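Local atomic coordinates of beta-xylanase (Roseburia intestinalis L1-82, PDB entry 6SGF), a protein that binds xylan with low affinity through this CBM86 carbohydrate-binding module, part of a longer enzyme that probably hydrolyses internal beta-1,4-xylosidic linkages of xylans. Residues Phe9-Leu14 with Trp43-Ile49; Ser48-Val54 with Pro98-Ile104; Gln64-Ile68 with Asn118-Ser122; Pro67-Lys71 with Asn83-Ser89. The contacts are given in a common frame with arbitrary orientation. Residues are numbered along the deposited sequence.

Contact 1 of 4, residues Phe9-Leu14 with Trp43-Ile49; sequences FTADQL and WTLPESI
Trp43, extended in strand 40-50, lies beside Leu14 (CA to CA 5.8 Å), just where the opposing chain, a strand as far as Thr10, has finished a 3-10 turn over Ala11-Gln13. With chi1 m, the indole brings Trp43 CD1 to 3.7 Å from Leu14 CB. A water donates to Thr44 O (2.9 Å) and Gln13 O (2.7 Å), bridging the two segments. Leu45 (m, t) puts CD2 3.8 Å from Leu14 CD2 and 4.1 Å from Phe9 CD2. Such apolar meshing joins the two sheets of a beta-sandwich: strand 6-10 belongs to one, strand 40-50 to the other. At Pro46 and Glu47 the chain turns a corner. Pro46 CD sits over a face of the ring of Phe9 (chi1 m), 3.9 Å from its centroid and 10° off the normal, a CH-pi contact. Glu47 OE1 is 3.5 Å from Phe9 CE1, while OE2 forms a salt bridge to Lys7. Ile49 CD1 meets the ring edge, 4.1 Å from Phe9 CE2.

Contact 2 of 4, residues Ser48-Val54 with Pro98-Ile104; sequences SIEMSQV and PSGDGAI
Met51 packs against the loop 98-102, its side chain (chi1 t, chi2 and chi3 p) placing CG 3.0 Å from Gly100 O, SD 3.8 Å from Pro98 CB and CE 3.6 Å from Ser99 O. Its amide is held too: Met51 N donates to Gly102 O at 2.8 Å. Before this point residues 48-50 run as a strand, antiparallel to 103-104. Ile49 and Ile104 form a hydrogen-bonded pair (CA to CA 5.3 Å), with Ile104 N to Ile49 O at 2.6 Å and a weak return bond, Ile49 N to Ile104 O, at 3.3 Å; Glu50 and Ala103 follow as a non-hydrogen-bonded pair, CA to CA 4.1 Å. A 3-10 turn over 51-53 then carries Val54 back, so that CG2 lies 3.7 Å from Ile104 CD1 and CG1 3.9 Å from Pro98 CG. This is the end of the antiparallel pair of strands 40-50 and 103-110, where a 3-10 turn leads the chain out of one sheet of the beta-sandwich.

Contact 3 of 4, residues Gln64-Ile68 with Asn118-Ser122; sequences QKVPI and NATVS
Gln64 opens the segment with its CA 4.3 Å from that of Val121; Val121 CG2 lies 3.7 Å from Gln64 CA and 3.8 Å from Gln64 CB. Beyond CB the extended side chain (t, t) heads away, NE2 donating to Val66 O at 3.0 Å and also to Leu88 O, while OE1 is hydrogen-bonded to Tyr94 OH. At Lys65 the backbone leaves the extended range (phi -120°, psi 13°), and its N donates to Thr120 O at 2.9 Å, the one direct hydrogen bond between these segments. Lys65 CG rests 3.6 Å from Thr120 OG1, but its end leads away from segment 118-122, and the side chain comes within about 5 Å of a bound cadmium ion. Residues 64-67 link strand 54-62 to strand 68-73, which begins at Ile68 in the other sheet of the beta-sandwich; the chain crosses over here, passing strand 119-130 in antiparallel order (Lys65 CA to Thr120 CA 5.4 Å; Val66 CA to Ala119 CA 5.2 Å). Val66, chi1 p, sets CB 4.0 Å from Ala119 CB. After Pro67, Ile68 turns its side chain inward, CG2 at 4.2 Å from Val121 CG1, and both side chains also touch Val61.

Contact 4 of 4, residues Pro67-Lys71 with Asn83-Ser89; sequences PISLK and NTQYGLS. With XYP (beta-D-xylopyranose), chain H; XYP (beta-D-xylopyranose), chain C.
This beta-hairpin of a xylan-binding module supplies two of the seven residues of the glycan pocket, Lys71 and Tyr86. The ammonium Lys71 NZ donates to O3 of one beta-D-xylopyranose (XYP, chain C) at 2.9 Å and, weakly, to its O2 at 3.0 Å; the all-trans course of the side chain after chi1 m gives it the reach, and Asp78 (salt bridge) and Gln40 hold the same nitrogen. Tyr86 offers a ring face to O4 of a second XYP (chain H), and Tyr86 CE1 lies 3.3 Å from that sugar's O5. Strands 68-71 and 84-86 run antiparallel (176°), their axes 4.7 Å apart. Lys71 and Thr84 form a non-hydrogen-bonded pair (CA to CA 4.5 Å), both side chains on one face. Leu70 N to Gln85 O and Gln85 N to Leu70 O, both 3.0 Å, close one hydrogen-bonded pair; Ile68 N to Leu88 O (2.9 Å) and Leu88 N to Ile68 O (2.8 Å) close the other. Between them Gly87 (phi 67°, psi 37°) inserts a residue, so that Gly87 and Leu88 both face Ile68: a G1 beta bulge. On the face opposite Lys71, Leu70 CD1 meets Leu88 CD1 at 3.5 Å. Strand 84-88 is outermost in its sheet within this chain; 68-73 lies between it and 103-110, while Leu70 and Leu88 pack on Tyr94 of strand 93-96 in the other sheet.

In the fold
The four contacts illustrate how contacts in a beta-sandwich relate to its binding face. Contact 4 holds Lys71 and Tyr86, two of the seven glycan-pocket residues; contact 3 starts from the same stretch, sharing Pro67 and Ile68, and is tied to it by Gln64 NE2 to Leu88 O (3.0 Å), their centres 12 Å apart. Contacts 1 and 2 share Ser48 and Ile49 on strand 40-50 and lie 15 Å apart by centres, touching at Leu45 CD1 and Ile104 O (3.8 Å). Contact 4 is nested in the loop closed by contact 2, and Asn83 OD1 meets Ser99 N at 2.8 Å, a probable hydrogen bond. Contact 1 stands back from the glycan: the Trp43 side chain is about 12 Å from a bound xylose.

Contact 1 of 4, residues Phe9-Leu14 with Trp43-Ile49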
loop_
_atom_site.group_PDB
_atom_site.type_symbol
_atom_site.label_atom_id
_atom_site.label_comp_id
_atom_site.label_asym_id
_atom_site.label_seq_id
_atom_site.Cartn_x
_atom_site.Cartn_y
_atom_site.Cartn_z
ATOM N N PHE B 9 6.138 2.617 0.053
ATOM C CA PHE B 9 6.064 2.201 -1.341
ATOM C C PHE B 9 5.145 1.001 -1.464
ATOM O O PHE B 9 5.461 -0.084 -0.949
ATOM C CB PHE B 9 7.456 1.872 -1.878
ATOM C CG PHE B 9 8.455 2.947 -1.642
ATOM C CD1 PHE B 9 8.311 4.183 -2.241
ATOM C CD2 PHE B 9 9.524 2.735 -0.795
ATOM C CE1 PHE B 9 9.238 5.198 -2.014
ATOM C CE2 PHE B 9 10.459 3.742 -0.558
ATOM C CZ PHE B 9 10.312 4.979 -1.178
ATOM N N THR B 10 4.049 1.168 -2.202
ATOM C CA THR B 10 3.212 0.027 -2.526
ATOM C C THR B 10 3.899 -0.810 -3.616
ATOM O O THR B 10 4.880 -0.384 -4.232
ATOM C CB THR B 10 1.817 0.467 -2.963
ATOM O OG1 THR B 10 1.879 1.339 -4.090
ATOM C CG2 THR B 10 1.086 1.210 -1.818
ATOM N N ALA B 11 3.395 -2.042 -3.807
ATOM C CA ALA B 11 4.024 -3.003 -4.709
ATOM C C ALA B 11 4.236 -2.432 -6.108
ATOM O O ALA B 11 5.301 -2.623 -6.706
ATOM C CB ALA B 11 3.203 -4.289 -4.785
ATOM N N ASP B 12 3.250 -1.709 -6.644
ATOM C CA ASP B 12 3.426 -1.225 -8.009
ATOM C C ASP B 12 4.521 -0.178 -8.144
ATOM O O ASP B 12 4.904 0.142 -9.275
ATOM C CB ASP B 12 2.107 -0.676 -8.576
ATOM C CG ASP B 12 1.711 0.670 -8.016
ATOM O OD1 ASP B 12 1.974 0.953 -6.829
ATOM O OD2 ASP B 12 1.055 1.429 -8.765
ATOM N N GLN B 13 5.080 0.319 -7.041
ATOM C CA GLN B 13 6.194 1.256 -7.123
ATOM C C GLN B 13 7.562 0.585 -7.036
ATOM O O GLN B 13 8.571 1.260 -7.239
ATOM C CB GLN B 13 6.076 2.304 -6.012
ATOM C CG GLN B 13 4.767 3.038 -5.958
ATOM C CD GLN B 13 4.725 4.045 -4.818
ATOM O OE1 GLN B 13 4.331 3.727 -3.702
ATOM N NE2 GLN B 13 5.144 5.267 -5.101
ATOM N N LEU B 14 7.614 -0.721 -6.792
ATOM C CA LEU B 14 8.851 -1.450 -6.571
ATOM C C LEU B 14 9.136 -2.248 -7.839
ATOM O O LEU B 14 8.353 -3.121 -8.215
ATOM C CB LEU B 14 8.717 -2.350 -5.341
ATOM C CG LEU B 14 8.519 -1.613 -4.014
ATOM C CD1 LEU B 14 8.215 -2.604 -2.915
ATOM C CD2 LEU B 14 9.784 -0.811 -3.703
ATOM N N TRP B 43 14.009 -6.124 -4.959
ATOM C CA TRP B 43 13.380 -4.967 -5.577
ATOM C C TRP B 43 14.187 -3.695 -5.320
ATOM O O TRP B 43 14.603 -3.435 -4.186
ATOM C CB TRP B 43 11.976 -4.722 -5.040
ATOM C CG TRP B 43 10.923 -5.720 -5.288
ATOM C CD1 TRP B 43 10.017 -5.727 -6.311
ATOM C CD2 TRP B 43 10.599 -6.822 -4.449
ATOM N NE1 TRP B 43 9.157 -6.806 -6.171
ATOM C CE2 TRP B 43 9.491 -7.481 -5.029
ATOM C CE3 TRP B 43 11.151 -7.333 -3.265
ATOM C CZ2 TRP B 43 8.918 -8.597 -4.458
ATOM C CZ3 TRP B 43 10.586 -8.451 -2.707
ATOM C CH2 TRP B 43 9.474 -9.071 -3.294
ATOM N N THR B 44 14.309 -2.855 -6.347
ATOM C CA THR B 44 14.930 -1.552 -6.220
ATOM C C THR B 44 13.924 -0.524 -5.718
ATOM O O THR B 44 12.747 -0.540 -6.096
ATOM C CB THR B 44 15.492 -1.086 -7.573
ATOM O OG1 THR B 44 16.325 -2.114 -8.142
ATOM C CG2 THR B 44 16.323 0.205 -7.373
ATOM N N LEU B 45 14.397 0.369 -4.859
ATOM C CA LEU B 45 13.551 1.446 -4.368
ATOM C C LEU B 45 13.516 2.579 -5.393
ATOM O O LEU B 45 14.486 2.790 -6.119
ATOM C CB LEU B 45 14.075 1.956 -3.039
ATOM C CG LEU B 45 14.118 0.970 -1.861
ATOM C CD1 LEU B 45 14.577 1.787 -0.651
ATOM C CD2 LEU B 45 12.759 0.302 -1.674
ATOM N N PRO B 46 12.415 3.321 -5.481
ATOM C CA PRO B 46 12.389 4.446 -6.439
ATOM C C PRO B 46 13.470 5.490 -6.167
ATOM O O PRO B 46 13.860 6.220 -7.085
ATOM C CB PRO B 46 10.977 5.028 -6.268
ATOM C CG PRO B 46 10.189 3.962 -5.620
ATOM C CD PRO B 46 11.139 3.169 -4.774
ATOM N N GLU B 47 13.972 5.579 -4.933
ATOM C CA GLU B 47 14.945 6.587 -4.505
ATOM C C GLU B 47 15.702 5.963 -3.364
ATOM O O GLU B 47 15.089 5.246 -2.593
ATOM C CB GLU B 47 14.178 7.821 -4.041
ATOM C CG GLU B 47 13.385 7.512 -2.728
ATOM C CD GLU B 47 11.889 7.703 -2.930
ATOM O OE1 GLU B 47 11.395 7.193 -3.973
ATOM O OE2 GLU B 47 11.238 8.388 -2.111
ATOM N N SER B 48 17.004 6.106 -3.281
ATOM C CA SER B 48 17.615 5.509 -2.111
ATOM C C SER B 48 17.473 6.439 -0.921
ATOM O O SER B 48 17.145 7.617 -1.055
ATOM C CB SER B 48 19.011 5.011 -2.450
ATOM O OG SER B 48 19.666 5.883 -3.385
ATOM N N ILE B 49 17.510 5.816 0.243
ATOM C CA ILE B 49 17.314 6.414 1.549
ATOM C C ILE B 49 18.580 6.094 2.319
ATOM O O ILE B 49 19.051 4.952 2.285
ATOM C CB ILE B 49 16.083 5.810 2.251
ATOM C CG1 ILE B 49 14.856 5.930 1.337
ATOM C CG2 ILE B 49 15.872 6.429 3.582
ATOM C CD1 ILE B 49 13.708 4.971 1.671
HETATM O O HOH W 1 11.250 1.227 -7.818
#

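Contact 2 of 4, residues Ser48-Val54 with Pro98-Ile104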
loop_
_atom_site.group_PDB
_atom_site.type_symbol
_atom_site.label_atom_id
_atom_site.label_comp_id
_atom_site.label_asym_id
_atom_site.label_seq_id
_atom_site.Cartn_x
_atom_site.Cartn_y
_atom_site.Cartn_z
ATOM N N SER B 48 17.004 6.106 -3.281
ATOM C CA SER B 48 17.615 5.509 -2.111
ATOM C C SER B 48 17.473 6.439 -0.921
ATOM O O SER B 48 17.145 7.617 -1.055
ATOM C CB SER B 48 19.011 5.011 -2.450
ATOM O OG SER B 48 19.666 5.883 -3.385
ATOM N N ILE B 49 17.510 5.816 0.243
ATOM C CA ILE B 49 17.314 6.414 1.549
ATOM C C ILE B 49 18.580 6.094 2.319
ATOM O O ILE B 49 19.051 4.952 2.285
ATOM C CB ILE B 49 16.083 5.810 2.251
ATOM C CG1 ILE B 49 14.856 5.930 1.337
ATOM C CG2 ILE B 49 15.872 6.429 3.582
ATOM C CD1 ILE B 49 13.708 4.971 1.671
ATOM N N GLU B 50 19.170 7.107 2.936
ATOM C CA GLU B 50 20.378 6.895 3.708
ATOM C C GLU B 50 20.087 5.971 4.867
ATOM O O GLU B 50 19.158 6.181 5.654
ATOM C CB GLU B 50 20.923 8.218 4.236
ATOM C CG GLU B 50 21.435 9.175 3.172
ATOM C CD GLU B 50 22.516 8.567 2.327
ATOM O OE1 GLU B 50 23.368 7.845 2.897
ATOM O OE2 GLU B 50 22.502 8.794 1.099
ATOM N N MET B 51 20.949 4.990 5.022
ATOM C CA MET B 51 20.757 4.063 6.112
ATOM C C MET B 51 20.736 4.765 7.470
ATOM O O MET B 51 19.938 4.376 8.324
ATOM C CB MET B 51 21.865 3.017 6.117
ATOM C CG MET B 51 21.920 2.217 7.420
ATOM S SD MET B 51 20.627 0.989 7.205
ATOM C CE MET B 51 21.517 -0.218 6.262
ATOM N N SER B 52 21.625 5.737 7.726
ATOM C CA SER B 52 21.657 6.284 9.088
ATOM C C SER B 52 20.359 6.990 9.453
ATOM O O SER B 52 20.166 7.324 10.630
ATOM C CB SER B 52 22.776 7.289 9.352
ATOM O OG SER B 52 22.302 8.646 9.188
ATOM N N GLN B 53 19.496 7.316 8.465
ATOM C CA GLN B 53 18.250 8.028 8.756
ATOM C C GLN B 53 17.083 7.106 9.101
ATOM O O GLN B 53 16.017 7.598 9.477
ATOM C CB GLN B 53 17.731 8.889 7.578
ATOM C CG GLN B 53 18.658 9.872 6.898
ATOM C CD GLN B 53 18.015 10.432 5.609
ATOM O OE1 GLN B 53 17.803 11.637 5.471
ATOM N NE2 GLN B 53 17.696 9.538 4.667
ATOM N N VAL B 54 17.220 5.791 8.954
ATOM C CA VAL B 54 16.067 4.894 9.002
ATOM C C VAL B 54 15.994 4.206 10.355
ATOM O O VAL B 54 16.967 3.580 10.801
ATOM C CB VAL B 54 16.133 3.851 7.870
ATOM C CG1 VAL B 54 14.989 2.865 7.991
ATOM C CG2 VAL B 54 16.095 4.538 6.521
ATOM N N PRO B 98 17.135 -1.692 10.665
ATOM C CA PRO B 98 18.423 -1.886 9.988
ATOM C C PRO B 98 19.530 -1.009 10.555
ATOM O O PRO B 98 19.291 0.000 11.205
ATOM C CB PRO B 98 18.107 -1.450 8.551
ATOM C CG PRO B 98 17.181 -0.295 8.778
ATOM C CD PRO B 98 16.298 -0.704 9.941
ATOM N N SER B 99 20.766 -1.407 10.277
ATOM C CA SER B 99 21.917 -0.646 10.745
ATOM C C SER B 99 23.044 -0.818 9.741
ATOM O O SER B 99 23.128 -1.829 9.044
ATOM C CB SER B 99 22.381 -1.052 12.160
ATOM O OG SER B 99 22.544 -2.453 12.330
ATOM N N GLY B 100 23.930 0.173 9.701
ATOM C CA GLY B 100 25.157 0.120 8.938
ATOM C C GLY B 100 25.359 1.380 8.115
ATOM O O GLY B 100 24.743 2.418 8.363
ATOM N N ASP B 101 26.218 1.297 7.107
ATOM C CA ASP B 101 26.619 2.475 6.355
ATOM C C ASP B 101 25.915 2.555 5.008
ATOM O O ASP B 101 25.300 1.601 4.530
ATOM C CB ASP B 101 28.138 2.485 6.172
ATOM C CG ASP B 101 28.871 2.855 7.457
ATOM O OD1 ASP B 101 28.257 3.544 8.303
ATOM O OD2 ASP B 101 30.052 2.464 7.628
ATOM N N GLY B 102 26.065 3.712 4.374
ATOM C CA GLY B 102 25.622 3.868 3.008
ATOM C C GLY B 102 24.127 4.125 2.907
ATOM O O GLY B 102 23.485 4.619 3.833
ATOM N N ALA B 103 23.575 3.787 1.746
ATOM C CA ALA B 103 22.179 4.048 1.435
ATOM C C ALA B 103 21.439 2.739 1.192
ATOM O O ALA B 103 22.016 1.777 0.668
ATOM C CB ALA B 103 22.043 4.943 0.210
ATOM N N ILE B 104 20.175 2.697 1.596
ATOM C CA ILE B 104 19.323 1.558 1.277
ATOM C C ILE B 104 18.929 1.709 -0.177
ATOM O O ILE B 104 18.266 2.681 -0.540
ATOM C CB ILE B 104 18.079 1.498 2.174
ATOM C CG1 ILE B 104 18.483 1.405 3.639
ATOM C CG2 ILE B 104 17.174 0.317 1.719
ATOM C CD1 ILE B 104 17.342 1.675 4.600
HETATM O O HOH W 2 20.117 2.937 10.750
HETATM O O HOH W 3 24.035 6.225 6.172
#

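Contact 3 of 4, residues Gln64-Ile68 with Asn118-Ser122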
loop_
_atom_site.group_PDB
_atom_site.type_symbol
_atom_site.label_atom_id
_atom_site.label_comp_id
_atom_site.label_asym_id
_atom_site.label_seq_id
_atom_site.Cartn_x
_atom_site.Cartn_y
_atom_site.Cartn_z
ATOM N N GLN B 64 0.244 -15.281 2.964
ATOM C CA GLN B 64 1.522 -15.920 3.259
ATOM C C GLN B 64 1.301 -17.400 3.550
ATOM O O GLN B 64 0.585 -17.759 4.489
ATOM C CB GLN B 64 2.198 -15.244 4.451
ATOM C CG GLN B 64 3.607 -15.796 4.750
ATOM C CD GLN B 64 4.271 -15.132 5.955
ATOM O OE1 GLN B 64 3.759 -14.193 6.531
ATOM N NE2 GLN B 64 5.401 -15.652 6.342
ATOM N N LYS B 65 1.930 -18.258 2.748
ATOM C CA LYS B 65 1.776 -19.698 2.872
ATOM C C LYS B 65 3.088 -20.400 3.167
ATOM O O LYS B 65 3.153 -21.627 3.036
ATOM C CB LYS B 65 1.158 -20.301 1.615
ATOM C CG LYS B 65 -0.144 -19.664 1.209
ATOM C CD LYS B 65 -1.321 -20.126 1.966
ATOM C CE LYS B 65 -2.599 -19.574 1.295
ATOM N NZ LYS B 65 -2.917 -18.181 1.760
ATOM N N VAL B 66 4.129 -19.658 3.542
ATOM C CA VAL B 66 5.443 -20.222 3.863
ATOM C C VAL B 66 6.166 -19.224 4.764
ATOM O O VAL B 66 5.962 -18.006 4.601
ATOM C CB VAL B 66 6.228 -20.525 2.574
ATOM C CG1 VAL B 66 6.424 -19.225 1.764
ATOM C CG2 VAL B 66 7.576 -21.187 2.892
ATOM N N PRO B 67 6.997 -19.654 5.725
ATOM C CA PRO B 67 7.813 -18.670 6.462
ATOM C C PRO B 67 8.742 -17.923 5.515
ATOM O O PRO B 67 9.231 -18.490 4.536
ATOM C CB PRO B 67 8.599 -19.521 7.467
ATOM C CG PRO B 67 7.790 -20.817 7.589
ATOM C CD PRO B 67 7.201 -21.026 6.238
ATOM N N ILE B 68 8.966 -16.633 5.790
ATOM C CA ILE B 68 9.746 -15.804 4.878
ATOM C C ILE B 68 10.931 -15.170 5.604
ATOM O O ILE B 68 10.920 -14.955 6.814
ATOM C CB ILE B 68 8.911 -14.690 4.176
ATOM C CG1 ILE B 68 8.239 -13.738 5.184
ATOM C CG2 ILE B 68 7.907 -15.296 3.271
ATOM C CD1 ILE B 68 7.475 -12.632 4.531
ATOM N N ASN B 118 3.887 -25.570 -2.504
ATOM C CA ASN B 118 2.880 -24.500 -2.442
ATOM C C ASN B 118 3.382 -23.337 -1.589
ATOM O O ASN B 118 2.693 -22.821 -0.699
ATOM C CB ASN B 118 1.543 -25.024 -1.918
ATOM C CG ASN B 118 0.935 -26.104 -2.822
ATOM O OD1 ASN B 118 1.493 -26.461 -3.861
ATOM N ND2 ASN B 118 -0.220 -26.622 -2.416
ATOM N N ALA B 119 4.621 -22.956 -1.841
ATOM C CA ALA B 119 5.280 -21.886 -1.096
ATOM C C ALA B 119 5.038 -20.578 -1.836
ATOM O O ALA B 119 5.674 -20.312 -2.856
ATOM C CB ALA B 119 6.770 -22.176 -0.976
ATOM N N THR B 120 4.089 -19.783 -1.346
ATOM C CA THR B 120 3.694 -18.551 -2.009
ATOM C C THR B 120 3.455 -17.478 -0.951
ATOM O O THR B 120 3.166 -17.774 0.214
ATOM C CB THR B 120 2.431 -18.749 -2.888
ATOM O OG1 THR B 120 1.327 -19.144 -2.080
ATOM C CG2 THR B 120 2.631 -19.829 -3.943
ATOM N N VAL B 121 3.570 -16.222 -1.382
ATOM C CA VAL B 121 3.279 -15.064 -0.537
ATOM C C VAL B 121 3.088 -13.876 -1.473
ATOM O O VAL B 121 3.563 -13.879 -2.610
ATOM C CB VAL B 121 4.403 -14.798 0.501
ATOM C CG1 VAL B 121 5.722 -14.382 -0.196
ATOM C CG2 VAL B 121 3.963 -13.731 1.484
ATOM N N SER B 122 2.360 -12.865 -1.009
ATOM C CA SER B 122 2.209 -11.609 -1.737
ATOM C C SER B 122 2.813 -10.456 -0.956
ATOM O O SER B 122 2.607 -10.347 0.257
ATOM C CB SER B 122 0.739 -11.314 -1.997
ATOM O OG SER B 122 0.183 -12.349 -2.754
#

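Contact 4 of 4, residues Pro67-Lys71 with Asn83-Ser89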
loop_
_atom_site.group_PDB
_atom_site.type_symbol
_atom_site.label_atom_id
_atom_site.label_comp_id
_atom_site.label_asym_id
_atom_site.label_seq_id
_atom_site.Cartn_x
_atom_site.Cartn_y
_atom_site.Cartn_z
ATOM N N PRO B 67 6.997 -19.654 5.725
ATOM C CA PRO B 67 7.813 -18.670 6.462
ATOM C C PRO B 67 8.742 -17.923 5.515
ATOM O O PRO B 67 9.231 -18.490 4.536
ATOM C CB PRO B 67 8.599 -19.521 7.467
ATOM C CG PRO B 67 7.790 -20.817 7.589
ATOM C CD PRO B 67 7.201 -21.026 6.238
ATOM N N ILE B 68 8.966 -16.633 5.790
ATOM C CA ILE B 68 9.746 -15.804 4.878
ATOM C C ILE B 68 10.931 -15.170 5.604
ATOM O O ILE B 68 10.920 -14.955 6.814
ATOM C CB ILE B 68 8.911 -14.690 4.176
ATOM C CG1 ILE B 68 8.239 -13.738 5.184
ATOM C CG2 ILE B 68 7.907 -15.296 3.271
ATOM C CD1 ILE B 68 7.475 -12.632 4.531
ATOM N N SER B 69 11.942 -14.830 4.806
ATOM C CA SER B 69 13.095 -14.051 5.206
ATOM C C SER B 69 13.055 -12.706 4.496
ATOM O O SER B 69 12.673 -12.619 3.324
ATOM C CB SER B 69 14.374 -14.824 4.869
ATOM O OG SER B 69 14.368 -16.007 5.669
ATOM N N LEU B 70 13.395 -11.655 5.228
ATOM C CA LEU B 70 13.302 -10.294 4.746
ATOM C C LEU B 70 14.688 -9.662 4.773
ATOM O O LEU B 70 15.462 -9.873 5.720
ATOM C CB LEU B 70 12.319 -9.494 5.582
ATOM C CG LEU B 70 10.916 -10.101 5.650
ATOM C CD1 LEU B 70 10.090 -9.343 6.707
ATOM C CD2 LEU B 70 10.204 -10.120 4.349
ATOM N N LYS B 71 14.989 -8.871 3.755
ATOM C CA LYS B 71 16.308 -8.278 3.584
ATOM C C LYS B 71 16.219 -6.793 3.261
ATOM O O LYS B 71 15.393 -6.377 2.450
ATOM C CB LYS B 71 17.079 -8.954 2.440
ATOM C CG LYS B 71 17.348 -10.421 2.650
ATOM C CD LYS B 71 18.129 -10.984 1.439
ATOM C CE LYS B 71 18.492 -12.454 1.586
ATOM N NZ LYS B 71 19.477 -12.786 0.493
ATOM N N ASN B 83 20.923 -6.912 8.731
ATOM C CA ASN B 83 19.807 -6.332 7.992
ATOM C C ASN B 83 18.898 -7.386 7.371
ATOM O O ASN B 83 18.165 -7.085 6.416
ATOM C CB ASN B 83 20.374 -5.385 6.953
ATOM C CG ASN B 83 20.974 -4.161 7.588
ATOM O OD1 ASN B 83 20.551 -3.749 8.675
ATOM N ND2 ASN B 83 21.973 -3.595 6.953
ATOM N N THR B 84 18.908 -8.601 7.931
ATOM C CA THR B 84 18.122 -9.733 7.473
ATOM C C THR B 84 17.453 -10.377 8.679
ATOM O O THR B 84 18.069 -10.513 9.737
ATOM C CB THR B 84 19.004 -10.774 6.764
ATOM O OG1 THR B 84 19.759 -10.135 5.730
ATOM C CG2 THR B 84 18.165 -11.877 6.154
ATOM N N GLN B 85 16.205 -10.799 8.526
ATOM C CA GLN B 85 15.554 -11.611 9.550
ATOM C C GLN B 85 15.029 -12.845 8.839
ATOM O O GLN B 85 14.578 -12.748 7.705
ATOM C CB GLN B 85 14.453 -10.843 10.263
ATOM C CG GLN B 85 14.993 -9.788 11.201
ATOM C CD GLN B 85 14.015 -9.408 12.300
ATOM O OE1 GLN B 85 12.915 -9.965 12.401
ATOM N NE2 GLN B 85 14.422 -8.462 13.147
ATOM N N TYR B 86 15.135 -14.010 9.476
ATOM C CA TYR B 86 14.785 -15.261 8.839
ATOM C C TYR B 86 13.626 -15.975 9.528
ATOM O O TYR B 86 13.448 -15.874 10.744
ATOM C CB TYR B 86 15.976 -16.214 8.855
ATOM C CG TYR B 86 17.268 -15.724 8.294
ATOM C CD1 TYR B 86 17.568 -15.893 6.958
ATOM C CD2 TYR B 86 18.233 -15.106 9.119
ATOM C CE1 TYR B 86 18.796 -15.476 6.440
ATOM C CE2 TYR B 86 19.452 -14.687 8.606
ATOM C CZ TYR B 86 19.722 -14.882 7.262
ATOM O OH TYR B 86 20.911 -14.479 6.711
ATOM N N GLY B 87 12.894 -16.762 8.742
ATOM C CA GLY B 87 11.897 -17.708 9.246
ATOM C C GLY B 87 10.692 -17.080 9.904
ATOM O O GLY B 87 10.182 -17.610 10.902
ATOM N N LEU B 88 10.227 -15.952 9.368
ATOM C CA LEU B 88 9.149 -15.182 9.961
ATOM C C LEU B 88 7.798 -15.705 9.482
ATOM O O LEU B 88 7.615 -15.994 8.300
ATOM C CB LEU B 88 9.278 -13.696 9.597
ATOM C CG LEU B 88 10.616 -13.002 9.880
ATOM C CD1 LEU B 88 10.617 -11.592 9.298
ATOM C CD2 LEU B 88 10.904 -12.990 11.388
ATOM N N SER B 89 6.861 -15.841 10.422
ATOM C CA SER B 89 5.524 -16.324 10.121
ATOM C C SER B 89 4.555 -15.712 11.127
ATOM O O SER B 89 4.954 -15.197 12.173
ATOM C CB SER B 89 5.413 -17.860 10.154
ATOM O OG SER B 89 5.502 -18.353 11.474
HETATM C C1 XYP H . 21.826 -18.003 4.081
HETATM C C2 XYP H . 22.780 -17.767 5.252
HETATM C C3 XYP H . 22.446 -18.606 6.438
HETATM C C4 XYP H . 21.017 -18.398 6.792
HETATM C C5 XYP H . 20.059 -18.554 5.604
HETATM O O2 XYP H . 24.121 -18.072 4.865
HETATM O O3 XYP H . 23.230 -18.150 7.560
HETATM O O4 XYP H . 20.562 -19.378 7.722
HETATM O O5 XYP H . 20.428 -17.654 4.526
HETATM C C1 XYP C . 21.901 -17.051 -1.072
HETATM C C2 XYP C . 21.094 -15.981 -0.333
HETATM C C3 XYP C . 21.509 -15.940 1.096
HETATM C C4 XYP C . 21.544 -17.312 1.729
HETATM C C5 XYP C . 22.367 -18.332 0.929
HETATM O O2 XYP C . 21.248 -14.742 -1.030
HETATM O O3 XYP C . 20.554 -15.103 1.810
HETATM O O4 XYP C . 22.106 -17.142 3.039
HETATM O O5 XYP C . 21.776 -18.382 -0.409
HETATM O O HOH W 4 12.416 -18.122 5.740
#